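Local coordinates for GDP-6-deoxy-D-mannose reductase (Pseudomonas aeruginosa, PDB 6X3B), which probably reduces GDP-4-dehydro-6-deoxy-D-mannose to GDP-rhamnose with NADPH, a step toward the lipopolysaccharide O-antigen, at residues L258-A266 against I306-L314; S125-A133 against H140-R148. One frame throughout, in Å; residues are numbered along the deposited sequence.

Contact 1: L258-A266 against I306-L314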
loop_
_atom_site.group_PDB
_atom_site.type_symbol
_atom_site.label_atom_id
_atom_site.label_comp_id
_atom_site.label_asym_id
_atom_site.label_seq_id
_atom_site.Cartn_x
_atom_site.Cartn_y
_atom_site.Cartn_z
ATOM N N LEU A 258 24.896 -8.471 21.144
ATOM C CA LEU A 258 25.053 -9.555 20.178
ATOM C C LEU A 258 26.491 -9.647 19.676
ATOM O O LEU A 258 27.038 -10.749 19.548
ATOM C CB LEU A 258 24.093 -9.371 19.007
ATOM C CG LEU A 258 22.619 -9.458 19.369
ATOM C CD1 LEU A 258 21.739 -9.290 18.142
ATOM C CD2 LEU A 258 22.389 -10.810 20.004
ATOM N N ILE A 259 27.121 -8.503 19.379
ATOM C CA ILE A 259 28.517 -8.526 18.934
ATOM C C ILE A 259 29.417 -9.117 20.013
ATOM O O ILE A 259 30.318 -9.918 19.724
ATOM C CB ILE A 259 28.987 -7.118 18.532
ATOM C CG1 ILE A 259 28.331 -6.682 17.225
ATOM C CG2 ILE A 259 30.511 -7.078 18.369
ATOM C CD1 ILE A 259 28.518 -5.181 16.948
ATOM N N GLU A 260 29.194 -8.726 21.271
ATOM C CA GLU A 260 29.967 -9.290 22.370
ATOM C C GLU A 260 29.762 -10.799 22.479
ATOM O O GLU A 260 30.721 -11.542 22.723
ATOM C CB GLU A 260 29.599 -8.593 23.678
ATOM C CG GLU A 260 30.235 -7.191 23.795
ATOM C CD GLU A 260 29.695 -6.401 24.964
ATOM O OE1 GLU A 260 30.454 -6.163 25.937
ATOM O OE2 GLU A 260 28.505 -6.020 24.912
ATOM N N LEU A 261 28.523 -11.273 22.293
ATOM C CA LEU A 261 28.277 -12.711 22.346
ATOM C C LEU A 261 28.941 -13.433 21.178
ATOM O O LEU A 261 29.428 -14.557 21.339
ATOM C CB LEU A 261 26.771 -12.993 22.383
ATOM C CG LEU A 261 26.336 -14.459 22.529
ATOM C CD1 LEU A 261 26.973 -15.083 23.762
ATOM C CD2 LEU A 261 24.802 -14.574 22.608
ATOM N N LEU A 262 28.987 -12.808 19.999
ATOM C CA LEU A 262 29.730 -13.400 18.890
ATOM C C LEU A 262 31.207 -13.571 19.246
ATOM O O LEU A 262 31.784 -14.641 19.039
ATOM C CB LEU A 262 29.584 -12.544 17.632
ATOM C CG LEU A 262 28.342 -12.715 16.751
ATOM C CD1 LEU A 262 28.308 -11.565 15.736
ATOM C CD2 LEU A 262 28.333 -14.052 16.035
ATOM N N ALA A 263 31.838 -12.510 19.762
ATOM C CA ALA A 263 33.233 -12.591 20.189
ATOM C C ALA A 263 33.432 -13.685 21.227
ATOM O O ALA A 263 34.404 -14.447 21.157
ATOM C CB ALA A 263 33.693 -11.242 20.746
ATOM N N ASP A 264 32.521 -13.778 22.198
ATOM C CA ASP A 264 32.620 -14.810 23.224
ATOM C C ASP A 264 32.543 -16.203 22.607
ATOM O O ASP A 264 33.353 -17.085 22.922
ATOM C CB ASP A 264 31.517 -14.609 24.272
ATOM C CG ASP A 264 31.739 -15.439 25.527
ATOM O OD1 ASP A 264 32.882 -15.887 25.755
ATOM O OD2 ASP A 264 30.768 -15.650 26.288
ATOM N N ILE A 265 31.576 -16.417 21.712
ATOM C CA ILE A 265 31.451 -17.719 21.058
ATOM C C ILE A 265 32.712 -18.038 20.264
ATOM O O ILE A 265 33.172 -19.188 20.227
ATOM C CB ILE A 265 30.200 -17.746 20.166
ATOM C CG1 ILE A 265 28.934 -17.669 21.030
ATOM C CG2 ILE A 265 30.158 -19.023 19.286
ATOM C CD1 ILE A 265 27.685 -17.216 20.246
ATOM N N ALA A 266 33.295 -17.026 19.624
ATOM C CA ALA A 266 34.454 -17.226 18.763
ATOM C C ALA A 266 35.757 -17.370 19.537
ATOM O O ALA A 266 36.777 -17.723 18.932
ATOM C CB ALA A 266 34.567 -16.064 17.783
ATOM N N ILE A 306 19.391 -17.473 20.802
ATOM C CA ILE A 306 20.264 -16.528 20.116
ATOM C C ILE A 306 21.690 -17.070 20.051
ATOM O O ILE A 306 22.355 -16.982 19.013
ATOM C CB ILE A 306 20.186 -15.140 20.788
ATOM C CG1 ILE A 306 21.073 -14.133 20.054
ATOM C CG2 ILE A 306 20.568 -15.213 22.257
ATOM C CD1 ILE A 306 20.897 -14.152 18.562
ATOM N N LYS A 307 22.172 -17.679 21.136
ATOM C CA LYS A 307 23.520 -18.232 21.107
ATOM C C LYS A 307 23.658 -19.264 20.000
ATOM O O LYS A 307 24.615 -19.227 19.230
ATOM C CB LYS A 307 23.887 -18.829 22.464
ATOM C CG LYS A 307 25.377 -18.992 22.652
ATOM C CD LYS A 307 25.735 -19.291 24.092
ATOM C CE LYS A 307 25.810 -20.785 24.335
ATOM N NZ LYS A 307 26.484 -21.089 25.637
ATOM N N GLN A 308 22.690 -20.182 19.876
ATOM C CA GLN A 308 22.782 -21.143 18.780
ATOM C C GLN A 308 22.774 -20.440 17.424
ATOM O O GLN A 308 23.509 -20.837 16.508
ATOM C CB GLN A 308 21.655 -22.180 18.849
ATOM C CG GLN A 308 21.691 -23.120 17.658
ATOM C CD GLN A 308 20.840 -24.364 17.833
ATOM O OE1 GLN A 308 20.197 -24.559 18.866
ATOM N NE2 GLN A 308 20.847 -25.221 16.820
ATOM N N SER A 309 21.940 -19.399 17.269
ATOM C CA SER A 309 21.884 -18.683 15.996
ATOM C C SER A 309 23.220 -18.047 15.660
ATOM O O SER A 309 23.654 -18.069 14.506
ATOM C CB SER A 309 20.822 -17.578 16.039
ATOM O OG SER A 309 19.529 -18.122 16.140
ATOM N N LEU A 310 23.855 -17.429 16.647
ATOM C CA LEU A 310 25.122 -16.749 16.405
ATOM C C LEU A 310 26.250 -17.748 16.149
ATOM O O LEU A 310 27.126 -17.513 15.307
ATOM C CB LEU A 310 25.451 -15.853 17.597
ATOM C CG LEU A 310 24.517 -14.665 17.821
ATOM C CD1 LEU A 310 24.894 -13.926 19.092
ATOM C CD2 LEU A 310 24.561 -13.716 16.622
ATOM N N ARG A 311 26.263 -18.859 16.885
ATOM C CA ARG A 311 27.270 -19.880 16.616
ATOM C C ARG A 311 27.131 -20.406 15.199
ATOM O O ARG A 311 28.132 -20.612 14.499
ATOM C CB ARG A 311 27.146 -21.025 17.623
ATOM C CG ARG A 311 28.331 -21.994 17.584
ATOM C CD ARG A 311 28.271 -22.977 18.734
ATOM N NE ARG A 311 26.924 -23.509 18.884
ATOM C CZ ARG A 311 26.161 -23.343 19.960
ATOM N NH1 ARG A 311 26.624 -22.679 21.007
ATOM N NH2 ARG A 311 24.951 -23.882 19.987
ATOM N N ALA A 312 25.891 -20.592 14.748
ATOM C CA ALA A 312 25.656 -21.129 13.415
ATOM C C ALA A 312 26.239 -20.206 12.351
ATOM O O ALA A 312 26.905 -20.675 11.417
ATOM C CB ALA A 312 24.150 -21.371 13.206
ATOM N N ILE A 313 26.056 -18.887 12.492
ATOM C CA ILE A 313 26.604 -18.018 11.449
ATOM C C ILE A 313 28.130 -17.933 11.534
ATOM O O ILE A 313 28.799 -17.782 10.504
ATOM C CB ILE A 313 25.961 -16.610 11.447
ATOM C CG1 ILE A 313 26.212 -15.849 12.749
ATOM C CG2 ILE A 313 24.476 -16.700 11.140
ATOM C CD1 ILE A 313 25.726 -14.382 12.688
ATOM N N LEU A 314 28.713 -18.036 12.734
ATOM C CA LEU A 314 30.172 -18.066 12.831
ATOM C C LEU A 314 30.739 -19.329 12.194
ATOM O O LEU A 314 31.721 -19.268 11.445
ATOM C CB LEU A 314 30.630 -17.963 14.283
ATOM C CG LEU A 314 30.639 -16.586 14.926
ATOM C CD1 LEU A 314 30.800 -16.767 16.439
ATOM C CD2 LEU A 314 31.750 -15.673 14.350
#
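Leu258 puts CD2 against Ile306, 3.6 Å from its CG1. One turn on, Leu261 meets Leu310. With CG anti to the backbone N (chi1 -176°), the Leu261 branch is sent toward helix 306-320, where CD2 comes 3.6 Å from Leu310 CD1. Leu262 crosses Leu310 at about a right angle. Its CD2 also reaches past Leu310 to Leu314, 3.6 Å from CG of that residue. Ile265 is a knob in a hole formed by Lys307, Leu310, Arg311 and Leu314. Its two branches divide the work: CD1 lies 3.7 Å from Leu310 CB, and CG2 lies 3.7 Å from Leu314 CD1. The aliphatic parts of Lys307 and Arg311 form the outer wall of that hole. Leu310 is the reciprocal knob, among Leu258, Leu261, Leu262 and Ile265. Ala266 ends the row, with CB near Leu314 CD1. No hydrogen bond joins the two segments; the contact is apolar knobs-into-holes packing. The local axes pass 9.6 Å apart at a crossing angle of -63°. Helix 191-203 packs on both segments, through Ile192 and Ile199 on helix 255-266 and Ala196 on Ile313. Ile182 of strand 172-182 touches Ile306, Ser309 and Ile313, and Ser309 OG hydrogen-bonds Asp224 OD2.

Contact 2: S125-A133 against H140-R148. With NDP (NADPH dihydro-nicotinamide-adenine-dinucleotide phosphate), chain E.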
loop_
_atom_site.group_PDB
_atom_site.type_symbol
_atom_site.label_atom_id
_atom_site.label_comp_id
_atom_site.label_asym_id
_atom_site.label_seq_id
_atom_site.Cartn_x
_atom_site.Cartn_y
_atom_site.Cartn_z
ATOM N N SER A 125 7.386 -7.536 5.410
ATOM C CA SER A 125 8.522 -7.191 6.258
ATOM C C SER A 125 8.048 -6.325 7.412
ATOM O O SER A 125 7.173 -5.483 7.227
ATOM C CB SER A 125 9.600 -6.435 5.478
ATOM O OG SER A 125 10.549 -5.885 6.380
ATOM N N GLY A 126 8.628 -6.538 8.593
ATOM C CA GLY A 126 8.376 -5.627 9.701
ATOM C C GLY A 126 8.847 -4.212 9.428
ATOM O O GLY A 126 8.517 -3.303 10.195
ATOM N N ASP A 127 9.604 -4.012 8.346
ATOM C CA ASP A 127 10.055 -2.682 7.956
ATOM C C ASP A 127 8.900 -1.806 7.482
ATOM O O ASP A 127 9.059 -0.587 7.434
ATOM C CB ASP A 127 11.147 -2.815 6.868
ATOM C CG ASP A 127 11.954 -1.538 6.668
ATOM O OD1 ASP A 127 12.306 -0.864 7.669
ATOM O OD2 ASP A 127 12.270 -1.210 5.500
ATOM N N VAL A 128 7.733 -2.382 7.153
ATOM C CA VAL A 128 6.622 -1.522 6.733
ATOM C C VAL A 128 6.171 -0.585 7.843
ATOM O O VAL A 128 5.587 0.467 7.557
ATOM C CB VAL A 128 5.416 -2.343 6.234
ATOM C CG1 VAL A 128 5.787 -3.189 5.016
ATOM C CG2 VAL A 128 4.861 -3.210 7.372
ATOM N N TYR A 129 6.413 -0.931 9.114
ATOM C CA TYR A 129 5.865 -0.092 10.177
ATOM C C TYR A 129 6.525 1.283 10.232
ATOM O O TYR A 129 5.867 2.257 10.615
ATOM C CB TYR A 129 5.982 -0.786 11.536
ATOM C CG TYR A 129 5.033 -1.953 11.700
ATOM C CD1 TYR A 129 3.667 -1.753 11.893
ATOM C CD2 TYR A 129 5.510 -3.259 11.664
ATOM C CE1 TYR A 129 2.799 -2.832 12.053
ATOM C CE2 TYR A 129 4.651 -4.339 11.806
ATOM C CZ TYR A 129 3.304 -4.119 12.004
ATOM O OH TYR A 129 2.459 -5.188 12.141
ATOM N N GLY A 130 7.805 1.395 9.858
ATOM C CA GLY A 130 8.460 2.691 9.956
ATOM C C GLY A 130 8.783 3.079 11.395
ATOM O O GLY A 130 9.115 2.247 12.238
ATOM N N GLN A 131 8.694 4.377 11.676
ATOM C CA GLN A 131 9.059 4.893 12.988
ATOM C C GLN A 131 7.941 4.591 13.971
ATOM O O GLN A 131 6.774 4.899 13.710
ATOM C CB GLN A 131 9.315 6.404 12.914
ATOM C CG GLN A 131 10.183 6.950 14.030
ATOM C CD GLN A 131 10.973 8.164 13.588
ATOM O OE1 GLN A 131 10.441 9.263 13.541
ATOM N NE2 GLN A 131 12.247 7.963 13.242
ATOM N N VAL A 132 8.281 3.956 15.083
ATOM C CA VAL A 132 7.289 3.592 16.086
ATOM C C VAL A 132 7.754 4.148 17.425
ATOM O O VAL A 132 8.920 3.982 17.800
ATOM C CB VAL A 132 7.076 2.068 16.160
ATOM C CG1 VAL A 132 6.184 1.724 17.326
ATOM C CG2 VAL A 132 6.446 1.550 14.869
ATOM N N ALA A 133 6.859 4.840 18.125
ATOM C CA ALA A 133 7.215 5.402 19.420
ATOM C C ALA A 133 7.433 4.284 20.429
ATOM O O ALA A 133 6.746 3.259 20.401
ATOM C CB ALA A 133 6.124 6.359 19.916
ATOM N N HIS A 140 2.189 -4.143 17.225
ATOM C CA HIS A 140 1.120 -5.085 16.937
ATOM C C HIS A 140 0.504 -4.745 15.585
ATOM O O HIS A 140 0.688 -3.644 15.048
ATOM C CB HIS A 140 0.060 -5.065 18.037
ATOM C CG HIS A 140 -0.536 -3.715 18.254
ATOM N ND1 HIS A 140 -1.754 -3.347 17.723
ATOM C CD2 HIS A 140 -0.066 -2.625 18.908
ATOM C CE1 HIS A 140 -2.015 -2.093 18.057
ATOM N NE2 HIS A 140 -1.006 -1.633 18.772
ATOM N N GLU A 141 -0.249 -5.702 15.038
ATOM C CA GLU A 141 -0.721 -5.594 13.662
ATOM C C GLU A 141 -1.783 -4.512 13.466
ATOM O O GLU A 141 -2.125 -4.205 12.319
ATOM C CB GLU A 141 -1.270 -6.944 13.197
ATOM C CG GLU A 141 -0.197 -8.031 13.046
ATOM C CD GLU A 141 0.116 -8.757 14.343
ATOM O OE1 GLU A 141 -0.240 -8.259 15.437
ATOM O OE2 GLU A 141 0.750 -9.837 14.265
ATOM N N GLU A 142 -2.312 -3.930 14.532
ATOM C CA GLU A 142 -3.308 -2.875 14.394
ATOM C C GLU A 142 -2.672 -1.494 14.349
ATOM O O GLU A 142 -3.384 -0.487 14.236
ATOM C CB GLU A 142 -4.327 -2.955 15.540
ATOM C CG GLU A 142 -5.230 -4.163 15.443
ATOM C CD GLU A 142 -5.967 -4.215 14.119
ATOM O OE1 GLU A 142 -6.515 -3.171 13.709
ATOM O OE2 GLU A 142 -5.989 -5.296 13.481
ATOM N N LEU A 143 -1.356 -1.426 14.440
ATOM C CA LEU A 143 -0.661 -0.156 14.335
ATOM C C LEU A 143 -0.572 0.227 12.864
ATOM O O LEU A 143 -0.196 -0.593 12.022
ATOM C CB LEU A 143 0.717 -0.268 14.979
ATOM C CG LEU A 143 1.601 0.971 15.048
ATOM C CD1 LEU A 143 1.011 2.005 16.018
ATOM C CD2 LEU A 143 3.005 0.570 15.476
ATOM N N ILE A 144 -0.971 1.452 12.544
ATOM C CA ILE A 144 -0.929 1.881 11.144
ATOM C C ILE A 144 0.526 1.995 10.703
ATOM O O ILE A 144 1.327 2.656 11.384
ATOM C CB ILE A 144 -1.666 3.207 10.966
ATOM C CG1 ILE A 144 -3.177 2.979 11.113
ATOM C CG2 ILE A 144 -1.323 3.822 9.603
ATOM C CD1 ILE A 144 -3.994 4.238 11.059
ATOM N N PRO A 145 0.915 1.363 9.601
ATOM C CA PRO A 145 2.312 1.428 9.154
ATOM C C PRO A 145 2.622 2.726 8.416
ATOM O O PRO A 145 1.755 3.333 7.774
ATOM C CB PRO A 145 2.423 0.218 8.219
ATOM C CG PRO A 145 1.057 0.098 7.633
ATOM C CD PRO A 145 0.086 0.510 8.726
ATOM N N HIS A 146 3.885 3.163 8.528
ATOM C CA HIS A 146 4.346 4.411 7.898
ATOM C C HIS A 146 5.680 4.147 7.224
ATOM O O HIS A 146 6.735 4.555 7.728
ATOM C CB HIS A 146 4.477 5.541 8.924
ATOM C CG HIS A 146 3.178 5.917 9.563
ATOM N ND1 HIS A 146 2.213 6.647 8.901
ATOM C CD2 HIS A 146 2.664 5.627 10.783
ATOM C CE1 HIS A 146 1.161 6.800 9.690
ATOM N NE2 HIS A 146 1.408 6.187 10.837
ATOM N N PRO A 147 5.668 3.444 6.083
ATOM C CA PRO A 147 6.929 3.042 5.431
ATOM C C PRO A 147 7.806 4.235 5.125
ATOM O O PRO A 147 7.325 5.274 4.661
ATOM C CB PRO A 147 6.467 2.369 4.131
ATOM C CG PRO A 147 5.053 2.053 4.336
ATOM C CD PRO A 147 4.491 3.016 5.307
ATOM N N ARG A 148 9.119 4.049 5.321
ATOM C CA ARG A 148 10.075 5.142 5.206
ATOM C C ARG A 148 11.058 4.969 4.059
ATOM O O ARG A 148 11.941 5.820 3.884
ATOM C CB ARG A 148 10.856 5.302 6.514
ATOM C CG ARG A 148 9.976 5.573 7.713
ATOM C CD ARG A 148 10.812 5.598 8.986
ATOM N NE ARG A 148 11.645 6.795 9.043
ATOM C CZ ARG A 148 11.208 7.989 9.425
ATOM N NH1 ARG A 148 9.937 8.159 9.764
ATOM N NH2 ARG A 148 12.049 9.020 9.471
HETATM P PA NDP E . 17.087 -12.506 -1.326
HETATM O O1A NDP E . 17.344 -11.167 -1.931
HETATM O O2A NDP E . 18.220 -13.222 -0.672
HETATM O O5B NDP E . 16.416 -13.465 -2.419
HETATM C C5B NDP E . 15.517 -12.892 -3.398
HETATM C C4B NDP E . 15.031 -13.984 -4.318
HETATM O O4B NDP E . 14.110 -13.420 -5.287
HETATM C C3B NDP E . 16.112 -14.707 -5.134
HETATM O O3B NDP E . 15.860 -16.106 -5.187
HETATM C C2B NDP E . 16.002 -14.048 -6.503
HETATM O O2B NDP E . 16.420 -14.946 -7.528
HETATM C C1B NDP E . 14.500 -13.809 -6.581
HETATM N N9A NDP E . 14.117 -12.766 -7.523
HETATM C C8A NDP E . 14.487 -11.445 -7.485
HETATM N N7A NDP E . 13.993 -10.740 -8.471
HETATM C C5A NDP E . 13.252 -11.651 -9.207
HETATM C C6A NDP E . 12.482 -11.527 -10.378
HETATM N N6A NDP E . 12.354 -10.363 -11.011
HETATM N N1A NDP E . 11.867 -12.633 -10.859
HETATM C C2A NDP E . 12.027 -13.782 -10.191
HETATM N N3A NDP E . 12.723 -14.022 -9.082
HETATM C C4A NDP E . 13.320 -12.905 -8.633
HETATM O O3 NDP E . 15.897 -12.373 -0.263
HETATM P PN NDP E . 15.744 -12.982 1.210
HETATM O O1N NDP E . 15.714 -14.470 1.107
HETATM O O2N NDP E . 16.766 -12.352 2.094
HETATM O O5D NDP E . 14.289 -12.447 1.618
HETATM C C5D NDP E . 13.145 -13.309 1.407
HETATM C C4D NDP E . 11.884 -12.525 1.671
HETATM O O4D NDP E . 11.883 -12.084 3.052
HETATM C C3D NDP E . 11.696 -11.260 0.820
HETATM O O3D NDP E . 10.335 -11.087 0.452
HETATM C C2D NDP E . 12.186 -10.166 1.766
HETATM O O2D NDP E . 11.632 -8.893 1.473
HETATM C C1D NDP E . 11.715 -10.689 3.119
HETATM N N1N NDP E . 12.532 -10.161 4.251
HETATM C C2N NDP E . 13.813 -10.596 4.461
HETATM C C3N NDP E . 14.521 -10.241 5.576
HETATM C C7N NDP E . 15.972 -10.533 5.606
HETATM O O7N NDP E . 16.655 -10.150 6.561
HETATM N N7N NDP E . 16.497 -11.206 4.593
HETATM C C4N NDP E . 13.792 -9.581 6.697
HETATM C C5N NDP E . 12.443 -9.114 6.338
HETATM C C6N NDP E . 12.007 -9.222 5.105
HETATM P P2B NDP E . 17.714 -14.381 -8.312
HETATM O O1X NDP E . 18.042 -15.421 -9.361
HETATM O O2X NDP E . 17.322 -13.054 -8.926
HETATM O O3X NDP E . 18.820 -14.231 -7.288
HETATM O O HOH W 1 10.095 1.846 6.825
HETATM O O HOH W 2 3.865 2.737 12.288
HETATM O O HOH W 3 7.711 6.251 9.633
#
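Gly130 lies with its CA against His146 O, 3.4 Å away in a CA-H...O contact. Its phi is positive (74°), and the missing side chain leaves the oxygen room to come this close. One direct hydrogen bond crosses between the segments, from His146 N to Tyr129 O (3.0 Å). The donor sits well above the carbonyl plane. Three waters add to it. One joins Asp127 O to Arg148 N, and another donates to both Tyr129 O and Ile144 O. The third accepts from Gln131 N and Arg148 NH1 and donates to His146 O; it lies at the edge of the guanidinium, in its plane. The Gln131 amide stacks on the Arg148 guanidinium with the planes 23° apart. Gln131 NE2 is 3.9 Å above the centre of the group. Arg148 CD passes 3.6 Å from Gln131 N, and the bend at chi3 (71°) carries the guanidinium over the amide. Leu143 O approaches the Tyr129 ring in plane at its edge, 3.7 Å from CE1. Tyr129 OH is hydrogen-bonded to Asn246 and Arg177, which hold the far end of the ring. Val132 CG2 and Leu143 CD2 meet tip to tip at 3.6 Å. Glu142 and Ile144 also pack on the second subunit. Ser125 OG accepts from Asp127 N in an ST turn, and Ser125 CB lies 3.7 Å from NADPH C6N. Tyr151 and Lys155, on the following helix, hydrogen-bond the cofactor; their spacing fits the YxxxK motif of extended short-chain dehydrogenases. The segments are two parts of the Rossmann-fold loop between strand 119-123 and helix 150-169, whose Ser125 end lies beside the nicotinamide.

In the fold
The two contacts are separate, with centres 29 Å apart and nearest atoms about 16 Å apart. Both segments of contact 2 precede those of contact 1 in the sequence. Contact 2 borders the cofactor site through Ser125, at the start of 125-133, which meets the nicotinamide ring. Contact 1 is more remote: the side chain of Ile313 lies about 11 Å from NADPH. Strand 172-182 links the two regions. Its Arg177 and Phe179 touch residues of contact 2, while its Ile182 packs on the helix 306-320 side of contact 1. Contact 2 also reaches the second subunit, whereas no other chain of the assembly touches contact 1.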